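Local coordinates for acyl-CoA thioesterase YbgC (Helicobacter pylori, PDB 2PZH), which hydrolyses the thioester bond of acyl-CoAs, acting on long-chain fatty acyl-CoAs and benzoyl-CoA and perhaps serving phospholipid metabolism, at residues 24-29 with 66-71; 28-33 with 84-89. All blocks are in the same frame, centred on the assembly; numbering follows the deposited sequence.

Overall arrangement
Contacts 1 and 2 are both buried and both start from helix 22-36, sharing E28 and R29 where their helical segments overlap; their centres lie 6 Å apart. The helix reaches two strands that neighbour each other in the antiparallel sheet, 67-77 in contact 1 and 81-92 in contact 2, and A30 of contact 2 packs against I70 of contact 1. Their chemistry differs. Contact 1 is apolar, the Y26 side chain and the backbone at C27 against leucine and isoleucine side chains; the side chain of D13, the predicted active-site residue, is about 11 Å from that of Y26. Contact 2, nearer the centre of the chain, adds a buried arginine-glutamine hydrogen bond.

Contact 1. Residues 24-29 with 66-71; sequences LKYCER and QVLEIR
Y26 reaches from the helix toward strand 67-71 and meets I70 and L68 in turn. Its CB lies 4.2 Å from I70 CG1, the first point of contact along the side chain. Farther out, the ring rim approaches L68: Y26 CD2 stands 4.0 Å from L68 CD1, and Y26 CE2 closes to 3.6 Å of the same methyl. The methyl meets the ring obliquely. With chi1 at -59°, CG stands opposite the carbonyl carbon, a setting that carries the ring along the strand from I70 to L68. The other rim is occupied from within the helix, where Y26 CD1 lies over one face of the R29 guanidinium, offset toward its rim. At the tip, OH comes close to D11.

I70 also leans on the helix backbone: its CG1 is 4.1 Å from Y26 O, while its CG2 is 4.3 Å from C27 CA. The carbon contacts of Y26 with L68 and I70 make this apolar packing; the two segments share no hydrogen bond, and all four touching residues are buried.

The segment axes approach to 8.8 Å and cross at -58°, so the helix runs slantwise over the strand. Such packing of the central helix 22-36 against the curved antiparallel sheet is characteristic of the hot-dog fold.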
loop_
_atom_site.group_PDB
_atom_site.type_symbol
_atom_site.label_atom_id
_atom_site.label_comp_id
_atom_site.label_asym_id
_atom_site.label_seq_id
_atom_site.Cartn_x
_atom_site.Cartn_y
_atom_site.Cartn_z
ATOM N N LEU A 24 1.932 4.311 10.374
ATOM C CA LEU A 24 0.872 3.530 10.994
ATOM C C LEU A 24 1.030 2.032 10.722
ATOM O O LEU A 24 0.849 1.203 11.616
ATOM C CB LEU A 24 -0.486 4.038 10.514
ATOM C CG LEU A 24 -0.861 5.380 11.136
ATOM C CD1 LEU A 24 -2.222 5.845 10.658
ATOM C CD2 LEU A 24 -0.857 5.200 12.637
ATOM N N LYS A 25 1.359 1.675 9.480
ATOM C CA LYS A 25 1.665 0.269 9.174
ATOM C C LYS A 25 2.806 -0.271 10.041
ATOM O O LYS A 25 2.699 -1.357 10.608
ATOM C CB LYS A 25 1.991 0.098 7.696
ATOM C CG LYS A 25 0.803 0.426 6.805
ATOM C CD LYS A 25 1.134 0.201 5.347
ATOM C CE LYS A 25 -0.134 0.321 4.495
ATOM N NZ LYS A 25 0.010 -0.284 3.151
ATOM N N TYR A 26 3.903 0.476 10.129
ATOM C CA TYR A 26 5.000 0.057 11.016
ATOM C C TYR A 26 4.535 -0.171 12.468
ATOM O O TYR A 26 4.917 -1.183 13.114
ATOM C CB TYR A 26 6.118 1.078 11.013
ATOM C CG TYR A 26 6.753 1.354 9.671
ATOM C CD1 TYR A 26 6.850 0.374 8.684
ATOM C CD2 TYR A 26 7.295 2.588 9.413
ATOM C CE1 TYR A 26 7.477 0.644 7.456
ATOM C CE2 TYR A 26 7.918 2.873 8.203
ATOM C CZ TYR A 26 8.010 1.909 7.233
ATOM O OH TYR A 26 8.630 2.228 6.050
ATOM N N CYS A 27 3.716 0.743 12.979
ATOM C CA CYS A 27 3.213 0.607 14.344
ATOM C C CYS A 27 2.359 -0.653 14.466
ATOM O O CYS A 27 2.466 -1.391 15.440
ATOM C CB CYS A 27 2.462 1.859 14.793
ATOM S SG CYS A 27 3.599 3.224 15.055
ATOM N N GLU A 28 1.531 -0.898 13.455
ATOM C CA GLU A 28 0.667 -2.067 13.435
ATOM C C GLU A 28 1.509 -3.324 13.475
ATOM O O GLU A 28 1.217 -4.235 14.247
ATOM C CB GLU A 28 -0.212 -2.075 12.190
ATOM C CG GLU A 28 -1.444 -2.957 12.308
ATOM C CD GLU A 28 -1.134 -4.426 12.451
ATOM O OE1 GLU A 28 -1.653 -5.022 13.419
ATOM O OE2 GLU A 28 -0.409 -4.991 11.592
ATOM N N ARG A 29 2.535 -3.398 12.631
ATOM C CA ARG A 29 3.408 -4.587 12.628
ATOM C C ARG A 29 3.930 -4.854 14.050
ATOM O O ARG A 29 3.891 -6.003 14.533
ATOM C CB ARG A 29 4.586 -4.393 11.673
ATOM C CG ARG A 29 4.142 -4.151 10.244
ATOM C CD ARG A 29 5.361 -4.018 9.356
ATOM N NE ARG A 29 5.007 -3.431 8.069
ATOM C CZ ARG A 29 5.905 -3.004 7.197
ATOM N NH1 ARG A 29 7.198 -3.113 7.486
ATOM N NH2 ARG A 29 5.519 -2.465 6.045
ATOM N N GLN A 66 16.979 3.397 5.431
ATOM C CA GLN A 66 17.106 3.525 6.878
ATOM C C GLN A 66 16.459 2.344 7.599
ATOM O O GLN A 66 15.575 1.680 7.063
ATOM C CB GLN A 66 16.486 4.850 7.322
ATOM C CG GLN A 66 17.288 6.053 6.826
ATOM C CD GLN A 66 16.744 7.375 7.314
ATOM O OE1 GLN A 66 15.556 7.505 7.628
ATOM N NE2 GLN A 66 17.615 8.361 7.395
ATOM N N VAL A 67 16.934 2.065 8.810
ATOM C CA VAL A 67 16.298 1.076 9.677
ATOM C C VAL A 67 15.643 1.820 10.822
ATOM O O VAL A 67 16.270 2.661 11.483
ATOM C CB VAL A 67 17.306 0.017 10.175
ATOM C CG1 VAL A 67 16.626 -1.005 11.122
ATOM C CG2 VAL A 67 17.935 -0.707 8.933
ATOM N N LEU A 68 14.365 1.545 11.019
ATOM C CA LEU A 68 13.572 2.254 12.005
ATOM C C LEU A 68 13.278 1.300 13.138
ATOM O O LEU A 68 13.061 0.122 12.928
ATOM C CB LEU A 68 12.247 2.736 11.395
ATOM C CG LEU A 68 12.348 3.565 10.104
ATOM C CD1 LEU A 68 10.992 4.101 9.666
ATOM C CD2 LEU A 68 13.364 4.709 10.283
ATOM N N GLU A 69 13.290 1.815 14.355
ATOM C CA GLU A 69 12.987 0.983 15.498
ATOM C C GLU A 69 11.658 1.441 16.062
ATOM O O GLU A 69 11.476 2.622 16.351
ATOM C CB GLU A 69 14.087 1.150 16.547
ATOM C CG GLU A 69 13.866 0.339 17.781
ATOM C CD GLU A 69 15.090 0.341 18.656
ATOM O OE1 GLU A 69 15.908 -0.579 18.486
ATOM O OE2 GLU A 69 15.247 1.278 19.475
ATOM N N ILE A 70 10.732 0.504 16.227
ATOM C CA ILE A 70 9.438 0.827 16.783
ATOM C C ILE A 70 9.414 0.417 18.254
ATOM O O ILE A 70 9.566 -0.760 18.592
ATOM C CB ILE A 70 8.275 0.151 16.007
ATOM C CG1 ILE A 70 8.323 0.559 14.536
ATOM C CG2 ILE A 70 6.973 0.634 16.528
ATOM C CD1 ILE A 70 9.327 -0.181 13.740
ATOM N N ARG A 71 9.234 1.410 19.111
ATOM C CA ARG A 71 9.158 1.209 20.557
ATOM C C ARG A 71 7.723 1.312 21.084
ATOM O O ARG A 71 7.034 2.316 20.887
ATOM C CB ARG A 71 10.093 2.209 21.241
ATOM C CG ARG A 71 11.479 2.179 20.652
ATOM C CD ARG A 71 12.432 3.201 21.289
ATOM N NE ARG A 71 13.712 3.222 20.565
ATOM C CZ ARG A 71 14.645 4.160 20.709
ATOM N NH1 ARG A 71 14.462 5.177 21.545
ATOM N NH2 ARG A 71 15.763 4.082 20.004
#

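Contact 2. Residues 28-33 with 84-89; sequences ERARSE and LFQEIY
The side chains of R31 and Q86 cross at about a right angle, Q86 OE1 meeting the guanidinium at its edge, and the two flat groups are turned 67° apart. R31 NH1 donates to Q86 OE1 over 2.8 Å. The acceptor lies almost exactly in the guanidinium plane, and the donor lies in the carbonyl plane, with an N-H...O angle of 148°. The bond is thus in plane for both groups despite the steep angle between them. The bend at chi3 of R31 brings the guanidinium back over its own helix, where E28 CA sits 3.5 Å above one face of the R31 guanidinium, toward its rim.

The aliphatic part of R31 packs as well: R31 CG is 3.5 Å from Q86 NE2, and R31 CD is 3.8 Å from L84 CD2, the two side chains slanting past one another. R31 further packs on H20 of the second subunit. Q86, extended beyond CG, places NE2 3.5 Å from A30 CB. The same nitrogen donates to the backbone C27 O and is also hydrogen-bonded to T72 OG1. With OE1 taken by R31, both ends of this buried amide are satisfied and its rotation should be fixed.

Segments 28-33 and 84-89 cross at 122°, their axes 10.3 Å apart at closest. The contact seats the central helix 22-36 of the hot-dog fold on the middle of the sheet, through an arginine and an amide buried in the helix-sheet interface. Strands 67-77 and 102-114 flank strand 81-92: A30 also touches I70 on the former, and R31 reaches I109 and F111 on the latter.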
loop_
_atom_site.group_PDB
_atom_site.type_symbol
_atom_site.label_atom_id
_atom_site.label_comp_id
_atom_site.label_asym_id
_atom_site.label_seq_id
_atom_site.Cartn_x
_atom_site.Cartn_y
_atom_site.Cartn_z
ATOM N N GLU A 28 1.531 -0.898 13.455
ATOM C CA GLU A 28 0.667 -2.067 13.435
ATOM C C GLU A 28 1.509 -3.324 13.475
ATOM O O GLU A 28 1.217 -4.235 14.247
ATOM C CB GLU A 28 -0.212 -2.075 12.190
ATOM C CG GLU A 28 -1.444 -2.957 12.308
ATOM C CD GLU A 28 -1.134 -4.426 12.451
ATOM O OE1 GLU A 28 -1.653 -5.022 13.419
ATOM O OE2 GLU A 28 -0.409 -4.991 11.592
ATOM N N ARG A 29 2.535 -3.398 12.631
ATOM C CA ARG A 29 3.408 -4.587 12.628
ATOM C C ARG A 29 3.930 -4.854 14.050
ATOM O O ARG A 29 3.891 -6.003 14.533
ATOM C CB ARG A 29 4.586 -4.393 11.673
ATOM C CG ARG A 29 4.142 -4.151 10.244
ATOM C CD ARG A 29 5.361 -4.018 9.356
ATOM N NE ARG A 29 5.007 -3.431 8.069
ATOM C CZ ARG A 29 5.905 -3.004 7.197
ATOM N NH1 ARG A 29 7.198 -3.113 7.486
ATOM N NH2 ARG A 29 5.519 -2.465 6.045
ATOM N N ALA A 30 4.410 -3.798 14.703
ATOM C CA ALA A 30 4.952 -3.914 16.082
ATOM C C ALA A 30 3.969 -4.558 17.064
ATOM O O ALA A 30 4.339 -5.436 17.876
ATOM C CB ALA A 30 5.385 -2.537 16.608
ATOM N N ARG A 31 2.729 -4.087 17.010
ATOM C CA ARG A 31 1.671 -4.587 17.858
ATOM C C ARG A 31 1.387 -6.054 17.565
ATOM O O ARG A 31 1.356 -6.878 18.491
ATOM C CB ARG A 31 0.395 -3.771 17.683
ATOM C CG ARG A 31 0.573 -2.294 17.948
ATOM C CD ARG A 31 -0.779 -1.618 18.074
ATOM N NE ARG A 31 -1.547 -1.560 16.835
ATOM C CZ ARG A 31 -1.436 -0.575 15.943
ATOM N NH1 ARG A 31 -0.568 0.400 16.141
ATOM N NH2 ARG A 31 -2.190 -0.564 14.858
ATOM N N SER A 32 1.206 -6.384 16.285
ATOM C CA SER A 32 0.890 -7.761 15.890
ATOM C C SER A 32 2.041 -8.726 16.212
ATOM O O SER A 32 1.819 -9.851 16.657
ATOM C CB SER A 32 0.509 -7.850 14.414
ATOM O OG SER A 32 -0.796 -7.314 14.195
ATOM N N GLU A 33 3.272 -8.283 16.015
ATOM C CA GLU A 33 4.401 -9.158 16.288
ATOM C C GLU A 33 4.455 -9.582 17.770
ATOM O O GLU A 33 4.901 -10.678 18.074
ATOM C CB GLU A 33 5.711 -8.530 15.829
ATOM C CG GLU A 33 6.900 -9.504 15.810
ATOM C CD GLU A 33 6.787 -10.604 14.752
ATOM O OE1 GLU A 33 5.982 -10.483 13.799
ATOM O OE2 GLU A 33 7.527 -11.604 14.866
ATOM N N LEU A 84 -2.069 2.404 23.719
ATOM C CA LEU A 84 -0.652 2.166 23.503
ATOM C C LEU A 84 0.047 3.435 23.070
ATOM O O LEU A 84 -0.505 4.240 22.307
ATOM C CB LEU A 84 -0.434 1.119 22.412
ATOM C CG LEU A 84 -0.721 -0.344 22.733
ATOM C CD1 LEU A 84 -2.183 -0.600 22.664
ATOM C CD2 LEU A 84 0.007 -1.259 21.748
ATOM N N PHE A 85 1.276 3.605 23.536
ATOM C CA PHE A 85 2.124 4.653 23.025
ATOM C C PHE A 85 3.200 4.024 22.157
ATOM O O PHE A 85 3.875 3.093 22.584
ATOM C CB PHE A 85 2.785 5.433 24.163
ATOM C CG PHE A 85 3.628 6.567 23.685
ATOM C CD1 PHE A 85 3.087 7.527 22.851
ATOM C CD2 PHE A 85 4.956 6.676 24.057
ATOM C CE1 PHE A 85 3.847 8.575 22.383
ATOM C CE2 PHE A 85 5.730 7.732 23.597
ATOM C CZ PHE A 85 5.170 8.681 22.762
ATOM N N GLN A 86 3.356 4.526 20.938
ATOM C CA GLN A 86 4.379 3.999 20.063
ATOM C C GLN A 86 5.209 5.115 19.464
ATOM O O GLN A 86 4.661 6.099 18.945
ATOM C CB GLN A 86 3.757 3.127 18.952
ATOM C CG GLN A 86 3.096 1.856 19.516
ATOM C CD GLN A 86 2.553 0.956 18.448
ATOM O OE1 GLN A 86 1.469 1.196 17.922
ATOM N NE2 GLN A 86 3.286 -0.120 18.142
ATOM N N GLU A 87 6.524 4.945 19.541
ATOM C CA GLU A 87 7.464 5.900 18.967
ATOM C C GLU A 87 8.353 5.199 17.980
ATOM O O GLU A 87 8.761 4.051 18.190
ATOM C CB GLU A 87 8.349 6.518 20.056
ATOM C CG GLU A 87 7.637 7.530 20.924
ATOM C CD GLU A 87 8.591 8.225 21.898
ATOM O OE1 GLU A 87 8.285 9.357 22.321
ATOM O OE2 GLU A 87 9.635 7.641 22.245
ATOM N N ILE A 88 8.701 5.904 16.912
ATOM C CA ILE A 88 9.590 5.348 15.912
ATOM C C ILE A 88 10.848 6.194 15.865
ATOM O O ILE A 88 10.780 7.416 15.721
ATOM C CB ILE A 88 8.908 5.315 14.505
ATOM C CG1 ILE A 88 7.599 4.509 14.580
ATOM C CG2 ILE A 88 9.876 4.822 13.415
ATOM C CD1 ILE A 88 6.845 4.402 13.254
ATOM N N TYR A 89 11.991 5.531 15.978
ATOM C CA TYR A 89 13.282 6.177 15.855
ATOM C C TYR A 89 14.056 5.597 14.691
ATOM O O TYR A 89 14.067 4.367 14.496
ATOM C CB TYR A 89 14.111 5.953 17.116
ATOM C CG TYR A 89 13.801 6.913 18.243
ATOM C CD1 TYR A 89 12.637 6.803 18.996
ATOM C CD2 TYR A 89 14.697 7.928 18.557
ATOM C CE1 TYR A 89 12.381 7.713 20.049
ATOM C CE2 TYR A 89 14.459 8.810 19.580
ATOM C CZ TYR A 89 13.315 8.708 20.325
ATOM O OH TYR A 89 13.156 9.650 21.344
#